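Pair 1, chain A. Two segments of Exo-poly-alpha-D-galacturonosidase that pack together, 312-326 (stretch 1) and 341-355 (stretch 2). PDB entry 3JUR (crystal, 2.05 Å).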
# COMPACT_ATOMS: atom_id res chain seq x y z
N VAL A 312 18.63 26.84 -4.94
CA VAL A 312 17.38 27.36 -4.43
C VAL A 312 16.84 26.32 -3.46
O VAL A 312 16.74 25.14 -3.81
CB VAL A 312 16.36 27.58 -5.56
CG1 VAL A 312 15.00 27.96 -4.98
CG2 VAL A 312 16.86 28.67 -6.52
N VAL A 313 16.52 26.76 -2.25
CA VAL A 313 15.92 25.91 -1.24
C VAL A 313 14.54 26.45 -0.89
O VAL A 313 14.40 27.61 -0.47
CB VAL A 313 16.78 25.81 0.05
CG1 VAL A 313 16.07 24.96 1.10
CG2 VAL A 313 18.17 25.24 -0.25
N ALA A 314 13.53 25.61 -1.06
CA ALA A 314 12.16 25.89 -0.62
C ALA A 314 11.79 24.88 0.46
O ALA A 314 11.60 23.69 0.17
CB ALA A 314 11.18 25.82 -1.79
N ARG A 315 11.71 25.36 1.70
CA ARG A 315 11.50 24.48 2.83
C ARG A 315 10.31 24.89 3.69
O ARG A 315 10.11 26.08 3.98
CB ARG A 315 12.77 24.43 3.69
CG ARG A 315 12.71 23.40 4.80
CD ARG A 315 13.96 23.42 5.68
NE ARG A 315 14.22 24.74 6.26
CZ ARG A 315 13.54 25.29 7.27
NH1 ARG A 315 12.52 24.65 7.84
NH2 ARG A 315 13.89 26.49 7.72
N ASN A 316 9.53 23.89 4.12
CA ASN A 316 8.43 24.08 5.07
C ASN A 316 7.40 25.10 4.59
O ASN A 316 6.97 25.97 5.35
CB ASN A 316 8.95 24.45 6.46
CG ASN A 316 7.92 24.22 7.56
OD1 ASN A 316 7.24 23.20 7.58
ND2 ASN A 316 7.81 25.17 8.47
N ASN A 317 7.01 24.99 3.33
CA ASN A 317 5.95 25.82 2.80
C ASN A 317 4.66 25.01 2.73
O ASN A 317 4.69 23.77 2.72
CB ASN A 317 6.32 26.37 1.42
CG ASN A 317 7.60 27.18 1.46
OD1 ASN A 317 7.63 28.30 1.97
ND2 ASN A 317 8.68 26.61 0.91
N VAL A 318 3.54 25.73 2.70
CA VAL A 318 2.23 25.11 2.58
C VAL A 318 1.50 25.67 1.37
O VAL A 318 1.30 26.88 1.27
CB VAL A 318 1.40 25.30 3.86
CG1 VAL A 318 -0.04 24.78 3.66
CG2 VAL A 318 2.06 24.57 5.05
N TYR A 319 1.10 24.78 0.46
CA TYR A 319 0.43 25.16 -0.79
C TYR A 319 -0.95 24.52 -0.82
O TYR A 319 -1.09 23.32 -0.64
CB TYR A 319 1.25 24.69 -1.99
CG TYR A 319 2.69 25.17 -1.96
CD1 TYR A 319 3.02 26.48 -2.29
CD2 TYR A 319 3.72 24.32 -1.58
CE1 TYR A 319 4.35 26.93 -2.26
CE2 TYR A 319 5.04 24.75 -1.55
CZ TYR A 319 5.35 26.06 -1.89
OH TYR A 319 6.65 26.48 -1.86
N MET A 320 -1.98 25.34 -1.03
CA MET A 320 -3.35 24.85 -1.02
C MET A 320 -4.10 25.29 -2.27
O MET A 320 -4.10 26.48 -2.59
CB MET A 320 -4.09 25.35 0.22
CG MET A 320 -3.64 24.70 1.53
SD MET A 320 -4.67 25.15 2.95
CE MET A 320 -6.31 25.05 2.26
N ASN A 321 -4.73 24.33 -2.94
CA ASN A 321 -5.62 24.55 -4.10
C ASN A 321 -4.89 24.96 -5.39
O ASN A 321 -5.53 25.20 -6.42
CB ASN A 321 -6.75 25.55 -3.79
CG ASN A 321 -7.50 25.23 -2.49
OD1 ASN A 321 -7.75 24.07 -2.17
ND2 ASN A 321 -7.87 26.27 -1.75
N VAL A 322 -3.56 25.00 -5.32
CA VAL A 322 -2.72 25.48 -6.42
C VAL A 322 -2.72 24.52 -7.61
O VAL A 322 -3.03 23.34 -7.46
CB VAL A 322 -1.25 25.74 -5.96
CG1 VAL A 322 -1.23 26.74 -4.80
CG2 VAL A 322 -0.53 24.43 -5.57
N GLU A 323 -2.38 25.03 -8.79
CA GLU A 323 -2.33 24.17 -9.97
C GLU A 323 -1.17 23.19 -9.87
O GLU A 323 -1.31 22.02 -10.26
CB GLU A 323 -2.22 24.99 -11.26
CG GLU A 323 -3.50 25.72 -11.64
CD GLU A 323 -3.39 26.44 -12.98
OE1 GLU A 323 -2.33 26.35 -13.63
OE2 GLU A 323 -4.37 27.10 -13.38
N ARG A 324 -0.04 23.68 -9.37
CA ARG A 324 1.20 22.92 -9.28
C ARG A 324 1.96 23.34 -8.03
O ARG A 324 1.97 24.52 -7.66
CB ARG A 324 2.10 23.17 -10.51
CG ARG A 324 1.44 22.81 -11.82
CD ARG A 324 2.19 23.27 -13.06
NE ARG A 324 1.27 23.19 -14.19
CZ ARG A 324 0.41 24.14 -14.53
NH1 ARG A 324 0.38 25.30 -13.86
NH2 ARG A 324 -0.42 23.94 -15.54
N ALA A 325 2.62 22.37 -7.40
CA ALA A 325 3.42 22.67 -6.22
C ALA A 325 4.82 23.14 -6.63
O ALA A 325 5.27 24.21 -6.21
CB ALA A 325 3.50 21.47 -5.29
N LEU A 326 5.48 22.33 -7.46
CA LEU A 326 6.82 22.62 -7.96
C LEU A 326 6.78 22.55 -9.48
O LEU A 326 6.32 21.55 -10.05
CB LEU A 326 7.85 21.62 -7.41
CG LEU A 326 9.30 21.69 -7.93
CD1 LEU A 326 10.00 23.02 -7.57
CD2 LEU A 326 10.14 20.52 -7.45
N ILE A 341 18.06 22.48 -7.13
CA ILE A 341 16.80 23.02 -6.63
C ILE A 341 16.30 22.03 -5.58
O ILE A 341 16.16 20.83 -5.85
CB ILE A 341 15.73 23.18 -7.77
CG1 ILE A 341 16.34 23.86 -9.02
CG2 ILE A 341 14.49 23.96 -7.27
CD1 ILE A 341 16.86 25.30 -8.80
N PHE A 342 16.04 22.55 -4.37
CA PHE A 342 15.69 21.72 -3.23
C PHE A 342 14.31 22.08 -2.71
O PHE A 342 14.08 23.20 -2.27
CB PHE A 342 16.74 21.88 -2.11
CG PHE A 342 18.10 21.40 -2.50
CD1 PHE A 342 18.51 20.11 -2.18
CD2 PHE A 342 18.97 22.24 -3.19
CE1 PHE A 342 19.78 19.67 -2.54
CE2 PHE A 342 20.24 21.79 -3.57
CZ PHE A 342 20.64 20.51 -3.24
N PHE A 343 13.41 21.10 -2.76
CA PHE A 343 12.01 21.28 -2.40
C PHE A 343 11.74 20.34 -1.23
O PHE A 343 11.41 19.16 -1.43
CB PHE A 343 11.12 20.94 -3.62
CG PHE A 343 9.71 21.44 -3.52
CD1 PHE A 343 9.43 22.80 -3.62
CD2 PHE A 343 8.66 20.54 -3.36
CE1 PHE A 343 8.10 23.27 -3.54
CE2 PHE A 343 7.34 20.99 -3.28
CZ PHE A 343 7.06 22.35 -3.38
N ILE A 344 11.91 20.85 -0.01
CA ILE A 344 12.01 20.03 1.20
C ILE A 344 10.95 20.36 2.24
O ILE A 344 10.71 21.54 2.53
CB ILE A 344 13.40 20.24 1.91
CG1 ILE A 344 14.56 20.21 0.90
CG2 ILE A 344 13.61 19.24 3.06
CD1 ILE A 344 14.75 18.88 0.19
N ASP A 345 10.35 19.33 2.83
CA ASP A 345 9.40 19.48 3.95
C ASP A 345 8.14 20.27 3.60
O ASP A 345 7.55 20.92 4.46
CB ASP A 345 10.08 20.11 5.18
CG ASP A 345 11.24 19.29 5.69
OD1 ASP A 345 11.21 18.04 5.53
OD2 ASP A 345 12.19 19.88 6.25
N ASN A 346 7.71 20.18 2.35
CA ASN A 346 6.56 20.96 1.90
C ASN A 346 5.27 20.17 1.97
O ASN A 346 5.28 18.94 1.96
CB ASN A 346 6.81 21.52 0.50
CG ASN A 346 7.96 22.51 0.48
OD1 ASN A 346 7.93 23.52 1.17
ND2 ASN A 346 8.97 22.23 -0.33
N VAL A 347 4.16 20.90 2.07
CA VAL A 347 2.83 20.30 2.07
C VAL A 347 2.03 20.94 0.93
O VAL A 347 2.01 22.16 0.79
CB VAL A 347 2.08 20.52 3.42
CG1 VAL A 347 0.69 19.92 3.36
CG2 VAL A 347 2.87 19.91 4.58
N ALA A 348 1.39 20.11 0.12
CA ALA A 348 0.53 20.60 -0.95
C ALA A 348 -0.81 19.88 -0.87
O ALA A 348 -0.87 18.66 -0.96
CB ALA A 348 1.19 20.40 -2.31
N VAL A 349 -1.88 20.64 -0.69
CA VAL A 349 -3.21 20.03 -0.57
C VAL A 349 -4.17 20.51 -1.65
O VAL A 349 -4.22 21.71 -1.96
CB VAL A 349 -3.79 20.12 0.90
CG1 VAL A 349 -2.88 20.90 1.82
CG2 VAL A 349 -5.22 20.63 0.95
N ASN A 350 -4.89 19.56 -2.25
CA ASN A 350 -5.82 19.83 -3.35
C ASN A 350 -5.16 20.48 -4.58
O ASN A 350 -5.66 21.46 -5.13
CB ASN A 350 -7.03 20.64 -2.87
CG ASN A 350 -7.95 19.83 -1.94
OD1 ASN A 350 -8.17 18.64 -2.16
ND2 ASN A 350 -8.49 20.49 -0.93
N VAL A 351 -4.00 19.93 -4.98
CA VAL A 351 -3.37 20.31 -6.24
C VAL A 351 -4.30 19.94 -7.41
O VAL A 351 -4.87 18.86 -7.42
CB VAL A 351 -1.98 19.64 -6.40
CG1 VAL A 351 -1.36 19.98 -7.75
CG2 VAL A 351 -1.04 20.05 -5.25
N SER A 352 -4.46 20.83 -8.39
CA SER A 352 -5.40 20.58 -9.50
C SER A 352 -4.77 20.03 -10.81
O SER A 352 -5.43 19.29 -11.53
CB SER A 352 -6.26 21.81 -9.80
OG SER A 352 -5.44 22.88 -10.23
N GLU A 353 -3.53 20.40 -11.11
CA GLU A 353 -2.87 19.95 -12.34
C GLU A 353 -1.77 18.92 -12.09
O GLU A 353 -2.04 17.72 -12.15
CB GLU A 353 -2.33 21.14 -13.16
CG GLU A 353 -3.42 22.10 -13.64
CD GLU A 353 -4.37 21.47 -14.67
OE1 GLU A 353 -3.90 20.67 -15.51
OE2 GLU A 353 -5.58 21.77 -14.64
N GLU A 354 -0.55 19.38 -11.81
CA GLU A 354 0.56 18.48 -11.53
C GLU A 354 1.23 18.87 -10.23
O GLU A 354 1.50 20.04 -10.01
CB GLU A 354 1.62 18.50 -12.65
CG GLU A 354 1.10 18.20 -14.06
CD GLU A 354 0.81 19.45 -14.87
OE1 GLU A 354 1.30 20.55 -14.52
OE2 GLU A 354 0.10 19.33 -15.89
N VAL A 355 1.50 17.89 -9.37
CA VAL A 355 2.17 18.18 -8.11
C VAL A 355 3.61 18.61 -8.39
O VAL A 355 4.07 19.63 -7.88
CB VAL A 355 2.14 16.98 -7.13
CG1 VAL A 355 2.89 17.32 -5.84
CG2 VAL A 355 0.70 16.55 -6.82
O HOH W 1 11.50 22.02 7.86
O HOH W 2 5.14 22.62 5.35
O HOH W 3 -6.01 25.19 -9.07
O HOH W 4 -7.74 22.99 -6.73
O HOH W 5 -0.57 21.50 -16.94

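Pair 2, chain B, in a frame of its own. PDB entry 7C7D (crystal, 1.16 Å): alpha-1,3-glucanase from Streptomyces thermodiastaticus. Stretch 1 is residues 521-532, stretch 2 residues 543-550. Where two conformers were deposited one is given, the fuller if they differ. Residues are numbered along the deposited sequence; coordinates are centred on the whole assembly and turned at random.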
# COMPACT_ATOMS: atom_id res chain seq x y z
N GLY B 521 -5.87 -18.34 -16.49
CA GLY B 521 -7.04 -17.51 -16.35
C GLY B 521 -6.65 -16.06 -16.15
O GLY B 521 -6.20 -15.69 -15.06
N ALA B 522 -6.80 -15.24 -17.18
CA ALA B 522 -6.51 -13.83 -17.02
C ALA B 522 -7.34 -13.04 -18.02
O ALA B 522 -7.63 -13.51 -19.12
CB ALA B 522 -5.02 -13.52 -17.21
N ALA B 523 -7.74 -11.85 -17.60
CA ALA B 523 -8.40 -10.87 -18.46
C ALA B 523 -7.45 -9.69 -18.55
O ALA B 523 -7.26 -8.95 -17.58
CB ALA B 523 -9.74 -10.44 -17.87
N VAL B 524 -6.82 -9.53 -19.71
CA VAL B 524 -5.77 -8.54 -19.92
C VAL B 524 -6.29 -7.55 -20.95
O VAL B 524 -6.65 -7.93 -22.06
CB VAL B 524 -4.47 -9.21 -20.39
CG1 VAL B 524 -3.38 -8.18 -20.59
CG2 VAL B 524 -4.02 -10.29 -19.40
N LYS B 525 -6.33 -6.27 -20.59
CA LYS B 525 -6.92 -5.26 -21.45
C LYS B 525 -6.03 -4.03 -21.50
O LYS B 525 -5.55 -3.55 -20.47
CB LYS B 525 -8.31 -4.86 -20.94
CG LYS B 525 -9.39 -5.91 -21.14
CD LYS B 525 -10.77 -5.41 -20.72
CE LYS B 525 -10.94 -3.92 -20.98
NZ LYS B 525 -10.68 -3.09 -19.77
N ASN B 526 -5.81 -3.53 -22.72
CA ASN B 526 -5.11 -2.27 -22.96
C ASN B 526 -3.70 -2.28 -22.36
O ASN B 526 -3.34 -1.47 -21.51
CB ASN B 526 -5.92 -1.06 -22.49
CG ASN B 526 -7.28 -0.99 -23.15
OD1 ASN B 526 -8.22 -0.45 -22.58
ND2 ASN B 526 -7.38 -1.52 -24.36
N THR B 527 -2.89 -3.22 -22.85
CA THR B 527 -1.51 -3.36 -22.43
C THR B 527 -0.63 -2.53 -23.36
O THR B 527 -0.72 -2.65 -24.58
CB THR B 527 -1.11 -4.83 -22.51
OG1 THR B 527 -2.01 -5.61 -21.71
CG2 THR B 527 0.30 -5.05 -22.03
N GLY B 528 0.22 -1.68 -22.78
CA GLY B 528 1.01 -0.78 -23.59
C GLY B 528 1.97 -1.49 -24.52
O GLY B 528 2.13 -1.11 -25.69
N THR B 529 2.63 -2.54 -24.04
CA THR B 529 3.59 -3.26 -24.86
C THR B 529 3.17 -4.71 -25.10
O THR B 529 2.44 -4.99 -26.06
CB THR B 529 5.01 -3.16 -24.29
OG1 THR B 529 5.03 -3.65 -22.95
CG2 THR B 529 5.49 -1.70 -24.30
N VAL B 530 3.59 -5.64 -24.24
CA VAL B 530 3.40 -7.06 -24.48
C VAL B 530 2.65 -7.72 -23.33
O VAL B 530 2.76 -7.31 -22.17
CB VAL B 530 4.73 -7.79 -24.76
CG1 VAL B 530 5.39 -7.24 -26.01
CG2 VAL B 530 5.67 -7.68 -23.56
N VAL B 531 1.89 -8.77 -23.66
CA VAL B 531 1.23 -9.55 -22.62
C VAL B 531 2.25 -10.33 -21.79
O VAL B 531 2.13 -10.43 -20.56
CB VAL B 531 0.14 -10.45 -23.23
CG1 VAL B 531 -0.50 -11.31 -22.15
CG2 VAL B 531 -0.91 -9.57 -23.90
N VAL B 532 3.28 -10.88 -22.44
CA VAL B 532 4.32 -11.65 -21.78
C VAL B 532 5.67 -11.07 -22.17
O VAL B 532 6.03 -11.06 -23.36
CB VAL B 532 4.26 -13.15 -22.14
CG1 VAL B 532 5.43 -13.89 -21.48
CG2 VAL B 532 2.94 -13.76 -21.70
N ARG B 543 -2.52 -20.71 -19.86
CA ARG B 543 -3.84 -21.17 -20.27
C ARG B 543 -4.86 -20.09 -19.97
O ARG B 543 -4.76 -19.38 -18.96
CB ARG B 543 -4.28 -22.42 -19.48
CG ARG B 543 -3.48 -23.68 -19.71
CD ARG B 543 -4.13 -24.87 -18.99
NE ARG B 543 -4.15 -24.70 -17.54
CZ ARG B 543 -3.22 -25.18 -16.73
NH1 ARG B 543 -2.19 -25.85 -17.23
NH2 ARG B 543 -3.30 -24.99 -15.42
N ASN B 544 -5.88 -19.98 -20.83
CA ASN B 544 -7.06 -19.18 -20.52
C ASN B 544 -6.74 -17.70 -20.30
O ASN B 544 -7.41 -17.03 -19.51
CB ASN B 544 -7.82 -19.79 -19.34
CG ASN B 544 -8.14 -21.23 -19.59
OD1 ASN B 544 -8.58 -21.59 -20.69
ND2 ASN B 544 -7.89 -22.09 -18.60
N VAL B 545 -5.75 -17.18 -21.02
CA VAL B 545 -5.42 -15.76 -20.96
C VAL B 545 -6.08 -15.08 -22.16
O VAL B 545 -5.73 -15.36 -23.31
CB VAL B 545 -3.90 -15.55 -20.96
CG1 VAL B 545 -3.57 -14.05 -21.02
CG2 VAL B 545 -3.29 -16.19 -19.72
N THR B 546 -7.05 -14.22 -21.88
CA THR B 546 -7.78 -13.46 -22.90
C THR B 546 -7.26 -12.03 -22.89
O THR B 546 -7.37 -11.34 -21.87
CB THR B 546 -9.27 -13.46 -22.57
OG1 THR B 546 -9.75 -14.81 -22.47
CG2 THR B 546 -10.06 -12.71 -23.63
N ALA B 547 -6.72 -11.57 -24.01
CA ALA B 547 -6.15 -10.23 -24.12
C ALA B 547 -6.88 -9.44 -25.19
O ALA B 547 -7.25 -9.98 -26.24
CB ALA B 547 -4.66 -10.29 -24.47
N THR B 548 -7.09 -8.15 -24.92
CA THR B 548 -7.57 -7.21 -25.93
C THR B 548 -6.74 -5.94 -25.81
O THR B 548 -6.22 -5.62 -24.74
CB THR B 548 -9.06 -6.87 -25.74
OG1 THR B 548 -9.28 -6.32 -24.44
CG2 THR B 548 -9.93 -8.12 -25.90
N GLY B 549 -6.62 -5.21 -26.91
CA GLY B 549 -5.91 -3.94 -26.87
C GLY B 549 -4.44 -4.04 -26.54
O GLY B 549 -3.91 -3.23 -25.77
N THR B 550 -3.75 -5.02 -27.11
CA THR B 550 -2.32 -5.19 -26.86
C THR B 550 -1.54 -4.29 -27.81
O THR B 550 -1.71 -4.37 -29.03
CB THR B 550 -1.95 -6.65 -27.05
OG1 THR B 550 -2.71 -7.44 -26.13
CG2 THR B 550 -0.47 -6.88 -26.79
O HOH W 6 -3.69 -6.36 -23.74

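Both pairs lay two parallel strands side by side, each strand leading into a corner, as in the coils of a parallel beta-helix. Fourteen central residues superpose with an RMSD of 0.5 Å. In pair 1 the axes of strands 318-320 and 347-349 approach to 4.7 Å at 9°; in pair 2 those of 521-527 and 545-548 approach to 4.7 Å at 18°.

The backbone ladder is the common element. In pair 1, Tyr A319 N donates to Val A347 O (2.8 Å) and Val A349 N to Tyr A319 O (2.8 Å). At the matching positions Val B524 N donates to Thr B546 O and Thr B548 N to Val B524 O, both 2.9 Å. The next rung also recurs: Asn A321 N to Val A349 O (2.8 Å) and Asn B526 N to Thr B548 O (2.9 Å). Because these bonds use main-chain atoms alone, the side chains are free to differ.

On the face carrying Tyr A319 and Ala A348, Tyr A319 CE2 of pair 1 lies 3.6 Å from Phe A343 CZ, the ring planes nearly parallel but slid apart. Ala A348 is matched by Ala B547, a small residue that leaves room for its neighbours. Around this shared alanine, Ala A325 CB packs 3.9 Å from Ala A348 CB in pair 1, and the larger Val B531 brings its CG2 to 3.9 Å from Ala B547 CB in pair 2. Tyr A319 itself is matched by Val B524, a smaller, branched side chain.

Asn A346 and Val B545 occupy one position but work differently. The amide of Asn A346 ties down the bend between strands: its ND2 donates to Ala A314 O (3.0 Å), while its OD1 accepts from Asn A317 N (2.8 Å). Val B545 is purely apolar, its CG2 4.1 Å from Ala B522 CB and its CG1 4.1 Å from Val B524 CG2.

The other face differs in character. Buried Met A320 and Val A349 meet through CG and CG1 at 3.9 Å; their exposed counterparts, Lys B525 and Thr B548, suit solvent, and Lys B525 CG passes 3.3 Å from Thr B548 OG1.

At the turns, Asn A350 has phi 59° and Gly B549 64°. Positive phi favours glycine, though asparagine tolerates it well. A CB on Gly B549 would point toward the other stretch. Beyond it, buried Val A351 matches Thr B550, whose OG1 shares a water with Thr B527 OG1.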